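Local structure of luciferase-like monooxygenase (Streptomyces bottropensis, 4US5) at residues H23-S28 with E60-R65; F43-H48 with A64-E69; S314-Q319 with L323-L328. The protein probably acts as a monooxygenase of the flavin-using bacterial luciferase family, spending molecular oxygen on paired donors. One frame throughout, in Å; residues are numbered along the deposited sequence.

Overall arrangement
Contacts 1 and 2 are neighbours, their centres 6 Å apart, and both use helix 59-68: contact 1 sets it against helix 21-38, contact 2 against strand 42-45. Both are buried and apolar where the segments meet, with sodium ions bound by residues beside the touching ones and the second subunit close by. Contact 3 lies about 17 Å, centre to centre, from contact 1 and joins the loop after strand 309-313 to helix 319-332. It is the most polar of the three, with hydroxyl and backbone hydrogen bonds, and runs from a buried end to a partly exposed one. Gln319 NE2 makes a weak hydrogen bond to His27 O of contact 1, whereas contact 2 stays clear of contact 3.

Contact 1: H23-S28 with E60-R65. With NA (sodium ion), chain L; NA (sodium ion), chain O.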
loop_
_atom_site.group_PDB
_atom_site.type_symbol
_atom_site.label_atom_id
_atom_site.label_comp_id
_atom_site.label_asym_id
_atom_site.label_seq_id
_atom_site.Cartn_x
_atom_site.Cartn_y
_atom_site.Cartn_z
ATOM N N HIS B 23 7.810 -3.759 -15.971
ATOM C CA HIS B 23 8.274 -5.146 -16.170
ATOM C C HIS B 23 8.842 -5.705 -14.884
ATOM O O HIS B 23 8.596 -6.867 -14.555
ATOM C CB HIS B 23 9.338 -5.225 -17.234
ATOM C CG HIS B 23 8.830 -4.998 -18.627
ATOM N ND1 HIS B 23 8.954 -3.797 -19.277
ATOM C CD2 HIS B 23 8.195 -5.828 -19.488
ATOM C CE1 HIS B 23 8.410 -3.890 -20.477
ATOM N NE2 HIS B 23 7.945 -5.112 -20.625
ATOM N N SER B 24 9.615 -4.881 -14.171
ATOM C CA SER B 24 10.222 -5.287 -12.919
ATOM C C SER B 24 9.168 -5.735 -11.950
ATOM O O SER B 24 9.305 -6.791 -11.282
ATOM C CB SER B 24 11.024 -4.136 -12.289
ATOM O OG SER B 24 12.061 -3.700 -13.156
ATOM N N LEU B 25 8.088 -4.950 -11.833
ATOM C CA LEU B 25 7.006 -5.325 -10.927
ATOM C C LEU B 25 6.336 -6.641 -11.314
ATOM O O LEU B 25 6.036 -7.481 -10.460
ATOM C CB LEU B 25 5.962 -4.185 -10.797
ATOM C CG LEU B 25 6.526 -2.830 -10.395
ATOM C CD1 LEU B 25 5.416 -1.818 -10.214
ATOM C CD2 LEU B 25 7.378 -2.900 -9.141
ATOM N N GLN B 26 6.050 -6.809 -12.602
ATOM C CA GLN B 26 5.453 -8.040 -13.090
ATOM C C GLN B 26 6.391 -9.219 -12.819
ATOM O O GLN B 26 5.967 -10.300 -12.402
ATOM C CB GLN B 26 5.105 -7.933 -14.617
ATOM C CG GLN B 26 3.913 -6.980 -14.920
ATOM C CD GLN B 26 2.674 -7.314 -14.101
ATOM O OE1 GLN B 26 2.253 -8.470 -14.059
ATOM N NE2 GLN B 26 2.137 -6.313 -13.371
ATOM N N HIS B 27 7.670 -8.998 -13.038
ATOM C CA HIS B 27 8.653 -10.053 -12.747
ATOM C C HIS B 27 8.733 -10.409 -11.286
ATOM O O HIS B 27 9.003 -11.581 -10.943
ATOM C CB HIS B 27 10.002 -9.682 -13.293
ATOM C CG HIS B 27 10.081 -9.777 -14.769
ATOM N ND1 HIS B 27 10.968 -9.038 -15.508
ATOM C CD2 HIS B 27 9.329 -10.472 -15.661
ATOM C CE1 HIS B 27 10.754 -9.242 -16.795
ATOM N NE2 HIS B 27 9.788 -10.139 -16.919
ATOM N N SER B 28 8.458 -9.445 -10.407
ATOM C CA SER B 28 8.436 -9.703 -8.944
ATOM C C SER B 28 7.348 -10.617 -8.595
ATOM O O SER B 28 7.511 -11.576 -7.825
ATOM C CB SER B 28 8.256 -8.394 -8.150
ATOM O OG SER B 28 9.377 -7.563 -8.307
ATOM N N GLU B 60 4.907 -1.721 0.458
ATOM C CA GLU B 60 3.574 -2.083 0.950
ATOM C C GLU B 60 2.570 -2.316 -0.175
ATOM O O GLU B 60 1.656 -3.156 -0.066
ATOM C CB GLU B 60 3.069 -1.036 1.943
ATOM C CG GLU B 60 2.809 0.361 1.371
ATOM C CD GLU B 60 4.020 1.284 1.335
ATOM O OE1 GLU B 60 5.186 0.818 1.381
ATOM O OE2 GLU B 60 3.797 2.522 1.261
ATOM N N ILE B 61 2.754 -1.610 -1.286
ATOM C CA ILE B 61 1.850 -1.775 -2.450
ATOM C C ILE B 61 2.112 -3.104 -3.150
ATOM O O ILE B 61 1.159 -3.865 -3.452
ATOM C CB ILE B 61 2.031 -0.618 -3.471
ATOM C CG1 ILE B 61 1.663 0.731 -2.810
ATOM C CG2 ILE B 61 1.202 -0.897 -4.722
ATOM C CD1 ILE B 61 0.243 0.802 -2.282
ATOM N N LEU B 62 3.379 -3.444 -3.351
ATOM C CA LEU B 62 3.703 -4.729 -3.943
ATOM C C LEU B 62 3.377 -5.920 -3.001
ATOM O O LEU B 62 2.950 -6.956 -3.453
ATOM C CB LEU B 62 5.181 -4.752 -4.382
ATOM C CG LEU B 62 5.577 -5.811 -5.403
ATOM C CD1 LEU B 62 4.773 -5.739 -6.674
ATOM C CD2 LEU B 62 7.063 -5.786 -5.735
ATOM N N ILE B 63 3.552 -5.729 -1.688
ATOM C CA ILE B 63 3.149 -6.716 -0.709
ATOM C C ILE B 63 1.657 -7.007 -0.808
ATOM O O ILE B 63 1.224 -8.179 -0.833
ATOM C CB ILE B 63 3.542 -6.291 0.720
ATOM C CG1 ILE B 63 5.070 -6.230 0.830
ATOM C CG2 ILE B 63 2.952 -7.240 1.741
ATOM C CD1 ILE B 63 5.524 -5.358 1.943
ATOM N N ALA B 64 0.859 -5.973 -0.888
ATOM C CA ALA B 64 -0.591 -6.138 -0.974
ATOM C C ALA B 64 -0.979 -6.989 -2.189
ATOM O O ALA B 64 -1.909 -7.806 -2.128
ATOM C CB ALA B 64 -1.234 -4.765 -1.054
ATOM N N ARG B 65 -0.275 -6.798 -3.291
ATOM C CA ARG B 65 -0.539 -7.573 -4.494
ATOM C C ARG B 65 -0.011 -8.995 -4.392
ATOM O O ARG B 65 -0.711 -9.952 -4.698
ATOM C CB ARG B 65 0.054 -6.879 -5.701
ATOM C CG ARG B 65 -0.021 -7.683 -7.009
ATOM C CD ARG B 65 -1.456 -8.052 -7.372
ATOM N NE ARG B 65 -1.476 -8.728 -8.656
ATOM C CZ ARG B 65 -1.253 -8.157 -9.833
ATOM N NH1 ARG B 65 -1.131 -6.853 -9.949
ATOM N NH2 ARG B 65 -1.171 -8.920 -10.934
HETATM NA NA NA L . 11.698 -7.679 -10.418
HETATM NA NA NA O . 7.179 2.395 2.706
HETATM O O HOH W 1 -0.577 -5.774 -12.441
HETATM O O HOH W 2 -0.555 -8.715 -13.659
HETATM O O HOH W 3 13.842 -7.253 -12.343
HETATM O O HOH W 4 5.653 3.272 4.880
#
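The flat guanidinium of Arg65 meets the side-chain amide of Gln26 only through water: two waters lie at its edge, in its plane, each bonded to a different nitrogen. Water 1 accepts from Arg65 NH1 at 2.8 Å and also from Gln26 NE2. Water 2 takes a bond from Arg65 NH2 and gives one to Gln26 OE1 at 2.8 Å; both ends of the amide are used, which probably favours one orientation of it. The imidazole of His27 is turned away from this junction, with the carbonyl His23 O over one face, 3.2 Å above the plane and towards the rim. Away from the water bridge the contact is apolar. Leu62 CG stands anti to the backbone N (chi1 -161°), which carries the branch toward helix 21-38, and Leu62 CD2 rests on Ser28 CB at 3.7 Å. Leu25 CD2 adds a looser touch to Leu62 CD2 at 4.5 Å. These are two successive outer helices of a TIM-barrel chain, following strands 6-11 and 42-45, and Leu62 also reaches inward to Val45. Leu25 and Ile61 pack on Ala99 and Leu97 of the second subunit, and Glu60 OE2 forms a salt bridge with Lys89 of the second subunit. Ser28 OG is hydrogen-bonded to Glu11. The Glu11 carboxylate also binds a sodium ion, which Ser24 O coordinates at 2.7 Å. A second sodium is held by Glu60 OE1 at 2.9 Å, together with water 4.

Contact 2: F43-H48 with A64-E69. With NA (sodium ion), chain O; NA (sodium ion), chain Q.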
loop_
_atom_site.group_PDB
_atom_site.type_symbol
_atom_site.label_atom_id
_atom_site.label_comp_id
_atom_site.label_asym_id
_atom_site.label_seq_id
_atom_site.Cartn_x
_atom_site.Cartn_y
_atom_site.Cartn_z
ATOM N N PHE B 43 8.929 -13.916 1.265
ATOM C CA PHE B 43 9.254 -13.088 0.119
ATOM C C PHE B 43 9.201 -11.654 0.637
ATOM O O PHE B 43 8.129 -11.164 1.021
ATOM C CB PHE B 43 8.223 -13.299 -0.978
ATOM C CG PHE B 43 8.582 -12.617 -2.293
ATOM C CD1 PHE B 43 8.331 -11.264 -2.485
ATOM C CD2 PHE B 43 9.190 -13.321 -3.303
ATOM C CE1 PHE B 43 8.669 -10.652 -3.660
ATOM C CE2 PHE B 43 9.512 -12.714 -4.487
ATOM C CZ PHE B 43 9.243 -11.377 -4.669
ATOM N N TRP B 44 10.349 -10.995 0.678
ATOM C CA TRP B 44 10.406 -9.637 1.131
ATOM C C TRP B 44 10.609 -8.676 -0.011
ATOM O O TRP B 44 11.354 -8.964 -0.951
ATOM C CB TRP B 44 11.555 -9.481 2.124
ATOM C CG TRP B 44 11.277 -9.973 3.481
ATOM C CD1 TRP B 44 10.109 -10.497 3.955
ATOM C CD2 TRP B 44 12.207 -10.039 4.552
ATOM N NE1 TRP B 44 10.243 -10.838 5.267
ATOM C CE2 TRP B 44 11.518 -10.547 5.678
ATOM C CE3 TRP B 44 13.553 -9.679 4.688
ATOM C CZ2 TRP B 44 12.134 -10.778 6.895
ATOM C CZ3 TRP B 44 14.168 -9.891 5.920
ATOM C CH2 TRP B 44 13.454 -10.399 7.010
ATOM N N VAL B 45 10.014 -7.500 0.108
ATOM C CA VAL B 45 10.158 -6.436 -0.881
ATOM C C VAL B 45 10.909 -5.265 -0.217
ATOM O O VAL B 45 10.472 -4.778 0.840
ATOM C CB VAL B 45 8.796 -5.957 -1.388
ATOM C CG1 VAL B 45 8.948 -4.856 -2.457
ATOM C CG2 VAL B 45 7.998 -7.116 -1.954
ATOM N N ALA B 46 11.972 -4.789 -0.865
ATOM C CA ALA B 46 12.831 -3.727 -0.338
ATOM C C ALA B 46 12.303 -2.357 -0.777
ATOM O O ALA B 46 11.491 -2.257 -1.691
ATOM C CB ALA B 46 14.268 -3.935 -0.767
ATOM N N GLU B 47 12.698 -1.317 -0.075
ATOM C CA GLU B 47 12.286 0.033 -0.375
ATOM C C GLU B 47 13.476 0.788 -0.913
ATOM O O GLU B 47 14.497 0.932 -0.213
ATOM C CB GLU B 47 11.791 0.685 0.910
ATOM C CG GLU B 47 11.404 2.131 0.770
ATOM C CD GLU B 47 10.634 2.674 1.966
ATOM O OE1 GLU B 47 10.035 1.876 2.745
ATOM O OE2 GLU B 47 10.581 3.913 2.127
ATOM N N HIS B 48 13.342 1.315 -2.121
ATOM C CA HIS B 48 14.389 2.166 -2.756
ATOM C C HIS B 48 13.741 3.368 -3.401
ATOM O O HIS B 48 12.805 3.221 -4.205
ATOM C CB HIS B 48 15.161 1.376 -3.798
ATOM C CG HIS B 48 16.078 0.370 -3.187
ATOM N ND1 HIS B 48 15.735 -0.955 -3.027
ATOM C CD2 HIS B 48 17.299 0.512 -2.633
ATOM C CE1 HIS B 48 16.712 -1.591 -2.397
ATOM N NE2 HIS B 48 17.675 -0.724 -2.152
ATOM N N ALA B 64 0.859 -5.973 -0.888
ATOM C CA ALA B 64 -0.591 -6.138 -0.974
ATOM C C ALA B 64 -0.979 -6.989 -2.189
ATOM O O ALA B 64 -1.909 -7.806 -2.128
ATOM C CB ALA B 64 -1.234 -4.765 -1.054
ATOM N N ARG B 65 -0.275 -6.798 -3.291
ATOM C CA ARG B 65 -0.539 -7.573 -4.494
ATOM C C ARG B 65 -0.011 -8.995 -4.392
ATOM O O ARG B 65 -0.711 -9.952 -4.698
ATOM C CB ARG B 65 0.054 -6.879 -5.701
ATOM C CG ARG B 65 -0.021 -7.683 -7.009
ATOM C CD ARG B 65 -1.456 -8.052 -7.372
ATOM N NE ARG B 65 -1.476 -8.728 -8.656
ATOM C CZ ARG B 65 -1.253 -8.157 -9.833
ATOM N NH1 ARG B 65 -1.131 -6.853 -9.949
ATOM N NH2 ARG B 65 -1.171 -8.920 -10.934
ATOM N N ILE B 66 1.249 -9.125 -4.000
ATOM C CA ILE B 66 1.893 -10.439 -3.994
ATOM C C ILE B 66 1.258 -11.402 -3.004
ATOM O O ILE B 66 1.159 -12.591 -3.299
ATOM C CB ILE B 66 3.427 -10.324 -3.753
ATOM C CG1 ILE B 66 4.071 -9.736 -5.028
ATOM C CG2 ILE B 66 4.016 -11.664 -3.325
ATOM C CD1 ILE B 66 5.534 -9.430 -4.915
ATOM N N ALA B 67 0.783 -10.900 -1.866
ATOM C CA ALA B 67 0.066 -11.762 -0.910
ATOM C C ALA B 67 -1.224 -12.316 -1.495
ATOM O O ALA B 67 -1.644 -13.433 -1.146
ATOM C CB ALA B 67 -0.194 -11.045 0.367
ATOM N N ALA B 68 -1.851 -11.574 -2.392
ATOM C CA ALA B 68 -3.057 -12.080 -3.106
ATOM C C ALA B 68 -2.746 -13.122 -4.173
ATOM O O ALA B 68 -3.633 -13.854 -4.605
ATOM C CB ALA B 68 -3.803 -10.911 -3.772
ATOM N N GLU B 69 -1.493 -13.153 -4.634
ATOM C CA GLU B 69 -1.049 -14.041 -5.722
ATOM C C GLU B 69 -0.401 -15.335 -5.206
ATOM O O GLU B 69 0.003 -16.165 -6.009
ATOM C CB GLU B 69 -0.027 -13.311 -6.582
ATOM C CG GLU B 69 -0.538 -12.068 -7.257
ATOM C CD GLU B 69 -1.327 -12.371 -8.514
ATOM O OE1 GLU B 69 -1.297 -13.538 -8.967
ATOM O OE2 GLU B 69 -1.990 -11.445 -9.028
HETATM NA NA NA O . 7.179 2.395 2.706
HETATM NA NA NA Q . 13.714 3.844 -6.923
HETATM O O HOH W 4 5.653 3.272 4.880
#
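Strand residue Phe43 and helix residue Ile66 face each other with their CA atoms 8.8 Å apart, a distance bridged by their side chains. From the helix, Ile66 alone makes the contact. Its chain is extended at chi2 (174°), and the terminal CD1 reaches Phe43 CE1 at 3.6 Å, approaching the ring obliquely, with Phe43 CD1 and CZ a little farther off. The two side chains cross at about a right angle. In Phe43, CG anti to the backbone N (chi1 -172°) carries the ring out to the Ile66 methyl. Val45, two residues on and on the same side of the strand, touches the same methyl more loosely, Val45 CG2 to Ile66 CD1 being 4.5 Å. Strand 42-45, helix 59-68 and strand 74-81 form a beta-alpha-beta unit of the barrel, with Phe43 and Val45 bonded through their backbones to the parallel strand 74-81. Trp44 points to the other side and meets Trp169 edge-to-face. Ala32 of helix 21-38 touches both Phe43 and Ile66, closing the apolar cluster. About one turn apart on the 64-69 segment, Arg65 NE donates to Glu69 OE2 at 2.8 Å in a nearly straight salt bridge (168°), reaching the oxygen on its anti side; Arg65 NH2 adds a weak bond to it. Glu69 OE1 is paired with Arg33. Past the strand, Glu47 OE1 lies 2.9 Å from a sodium ion it shares with Glu60, and His48 O binds another at 2.9 Å, a site completed by the carbonyl oxygens of Glu51 and Asn54 of the same chain and by Ser159 of the second subunit.

Contact 3: S314-Q319 with L323-L328; sequences SMIHDQ and LRSYRL. With NA (sodium ion), chain M.
Ser314 OG donates to Tyr326 OH at 3.0 Å, lying at the edge of the phenol ring and in its plane. The serine oxygen sits between the backbone N and the carbonyl carbon (chi1 56°), turned to the helix, where it also takes a bond from Arg322. Tyr326 OH is bonded in turn to the carbonyl of Val312, so both hydroxyls at this buried end have polar partners. Beside it Ile316 CD1 packs on Ser325 CB at 4.0 Å, while Ser325 OG turns to the backbone N of Cys229. Replacing Tyr326 by a phenylalanine would probably cost Ser314 OG this acceptor and the Val312 carbonyl this donor. Where the loop after barrel strand 309-313 enters helix 319-332, Leu323 N meets Gln319 O in a straight bond of 2.9 Å (177°). Gln319 NE2 passes Leu323 CD2 at 3.8 Å on its way to Glu30. The outer side is looser: Asp318, the helix N-cap, and exposed Arg324 stay apart, Asp318 OD1 to Arg324 NH2 being 5.8 Å, and each has its salt bridge elsewhere, with Arg320 and Asp321. Ser314 O binds sodium at 2.9 Å, and water 5 links that ion to Ile316 O. With the Ser314 carbonyl on the sodium and its hydroxyl on Tyr326, the loop is probably held from two directions.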
loop_
_atom_site.group_PDB
_atom_site.type_symbol
_atom_site.label_atom_id
_atom_site.label_comp_id
_atom_site.label_asym_id
_atom_site.label_seq_id
_atom_site.Cartn_x
_atom_site.Cartn_y
_atom_site.Cartn_z
ATOM N N SER B 314 19.025 -11.075 -5.807
ATOM C CA SER B 314 19.636 -11.248 -7.106
ATOM C C SER B 314 19.713 -9.930 -7.896
ATOM O O SER B 314 18.876 -9.030 -7.732
ATOM C CB SER B 314 18.909 -12.336 -7.886
ATOM O OG SER B 314 17.512 -12.043 -7.997
HETATM N N MSE B 315 20.740 -9.828 -8.737
HETATM C CA MSE B 315 20.926 -8.692 -9.639
HETATM C C MSE B 315 21.190 -9.288 -11.000
HETATM O O MSE B 315 22.297 -9.228 -11.504
HETATM C CB MSE B 315 22.096 -7.850 -9.173
HETATM C CG MSE B 315 21.710 -6.871 -8.065
HETATM SE SE MSE B 315 21.725 -7.758 -6.333
HETATM C CE MSE B 315 21.691 -6.190 -5.152
ATOM N N ILE B 316 20.150 -9.876 -11.596
ATOM C CA ILE B 316 20.258 -10.653 -12.812
ATOM C C ILE B 316 19.438 -9.946 -13.898
ATOM O O ILE B 316 18.294 -9.539 -13.666
ATOM C CB ILE B 316 19.767 -12.098 -12.582
ATOM C CG1 ILE B 316 20.752 -12.847 -11.659
ATOM C CG2 ILE B 316 19.609 -12.836 -13.882
ATOM C CD1 ILE B 316 20.302 -14.228 -11.203
ATOM N N HIS B 317 20.031 -9.794 -15.072
ATOM C CA HIS B 317 19.417 -8.997 -16.132
ATOM C C HIS B 317 18.156 -9.677 -16.684
ATOM O O HIS B 317 17.129 -9.028 -16.897
ATOM C CB HIS B 317 20.404 -8.765 -17.268
ATOM C CG HIS B 317 19.801 -8.081 -18.451
ATOM N ND1 HIS B 317 19.314 -8.772 -19.532
ATOM C CD2 HIS B 317 19.556 -6.768 -18.698
ATOM C CE1 HIS B 317 18.794 -7.921 -20.401
ATOM N NE2 HIS B 317 18.944 -6.695 -19.927
ATOM N N ASP B 318 18.253 -10.972 -16.970
ATOM C CA ASP B 318 17.229 -11.692 -17.707
ATOM C C ASP B 318 16.387 -12.528 -16.801
ATOM O O ASP B 318 16.883 -13.402 -16.140
ATOM C CB ASP B 318 17.914 -12.560 -18.801
ATOM C CG ASP B 318 16.927 -13.105 -19.858
ATOM O OD1 ASP B 318 15.820 -13.604 -19.547
ATOM O OD2 ASP B 318 17.274 -12.966 -21.047
ATOM N N GLN B 319 15.077 -12.272 -16.809
ATOM C CA GLN B 319 14.140 -13.018 -16.001
ATOM C C GLN B 319 14.279 -14.530 -16.135
ATOM O O GLN B 319 14.093 -15.249 -15.158
ATOM C CB GLN B 319 12.717 -12.558 -16.311
ATOM C CG GLN B 319 11.617 -13.274 -15.565
ATOM C CD GLN B 319 11.461 -12.866 -14.111
ATOM O OE1 GLN B 319 12.379 -12.363 -13.494
ATOM N NE2 GLN B 319 10.309 -13.181 -13.545
ATOM N N LEU B 323 14.857 -16.744 -12.806
ATOM C CA LEU B 323 14.007 -17.814 -12.355
ATOM C C LEU B 323 14.778 -19.137 -12.239
ATOM O O LEU B 323 14.639 -19.857 -11.245
ATOM C CB LEU B 323 12.791 -17.980 -13.286
ATOM C CG LEU B 323 11.830 -16.807 -13.297
ATOM C CD1 LEU B 323 10.740 -17.003 -14.311
ATOM C CD2 LEU B 323 11.228 -16.539 -11.928
ATOM N N ARG B 324 15.655 -19.381 -13.202
ATOM C CA ARG B 324 16.529 -20.563 -13.166
ATOM C C ARG B 324 17.364 -20.611 -11.892
ATOM O O ARG B 324 17.488 -21.671 -11.261
ATOM C CB ARG B 324 17.465 -20.677 -14.411
ATOM C CG ARG B 324 16.860 -21.498 -15.553
ATOM C CD ARG B 324 17.799 -21.795 -16.707
ATOM N NE ARG B 324 18.177 -20.593 -17.424
ATOM C CZ ARG B 324 17.502 -20.087 -18.460
ATOM N NH1 ARG B 324 16.423 -20.704 -18.940
ATOM N NH2 ARG B 324 17.937 -18.986 -19.048
ATOM N N SER B 325 17.968 -19.481 -11.555
ATOM C CA SER B 325 18.801 -19.388 -10.353
ATOM C C SER B 325 18.030 -19.810 -9.120
ATOM O O SER B 325 18.479 -20.674 -8.354
ATOM C CB SER B 325 19.410 -17.969 -10.221
ATOM O OG SER B 325 20.298 -17.890 -9.098
ATOM N N TYR B 326 16.800 -19.290 -8.950
ATOM C CA TYR B 326 16.015 -19.633 -7.814
ATOM C C TYR B 326 15.508 -21.080 -7.821
ATOM O O TYR B 326 15.354 -21.679 -6.768
ATOM C CB TYR B 326 14.840 -18.613 -7.619
ATOM C CG TYR B 326 15.295 -17.291 -7.074
ATOM C CD1 TYR B 326 15.696 -16.274 -7.912
ATOM C CD2 TYR B 326 15.306 -17.034 -5.696
ATOM C CE1 TYR B 326 16.127 -15.039 -7.417
ATOM C CE2 TYR B 326 15.743 -15.801 -5.201
ATOM C CZ TYR B 326 16.153 -14.818 -6.067
ATOM O OH TYR B 326 16.534 -13.555 -5.564
ATOM N N ARG B 327 15.190 -21.607 -9.012
ATOM C CA ARG B 327 14.801 -23.011 -9.167
ATOM C C ARG B 327 15.942 -23.946 -8.772
ATOM O O ARG B 327 15.752 -24.880 -8.024
ATOM C CB ARG B 327 14.451 -23.305 -10.620
ATOM C CG ARG B 327 13.063 -22.938 -10.993
ATOM C CD ARG B 327 12.594 -23.824 -12.157
ATOM N NE ARG B 327 11.475 -23.226 -12.830
ATOM C CZ ARG B 327 10.210 -23.486 -12.519
ATOM N NH1 ARG B 327 9.925 -24.351 -11.550
ATOM N NH2 ARG B 327 9.225 -22.874 -13.182
ATOM N N LEU B 328 17.120 -23.650 -9.261
ATOM C CA LEU B 328 18.309 -24.487 -8.968
ATOM C C LEU B 328 18.660 -24.453 -7.497
ATOM O O LEU B 328 18.996 -25.489 -6.895
ATOM C CB LEU B 328 19.502 -24.034 -9.799
ATOM C CG LEU B 328 19.436 -24.261 -11.288
ATOM C CD1 LEU B 328 20.566 -23.516 -11.966
ATOM C CD2 LEU B 328 19.462 -25.764 -11.641
HETATM NA NA NA M . 17.617 -9.854 -10.248
HETATM O O HOH W 5 15.985 -9.041 -12.187
#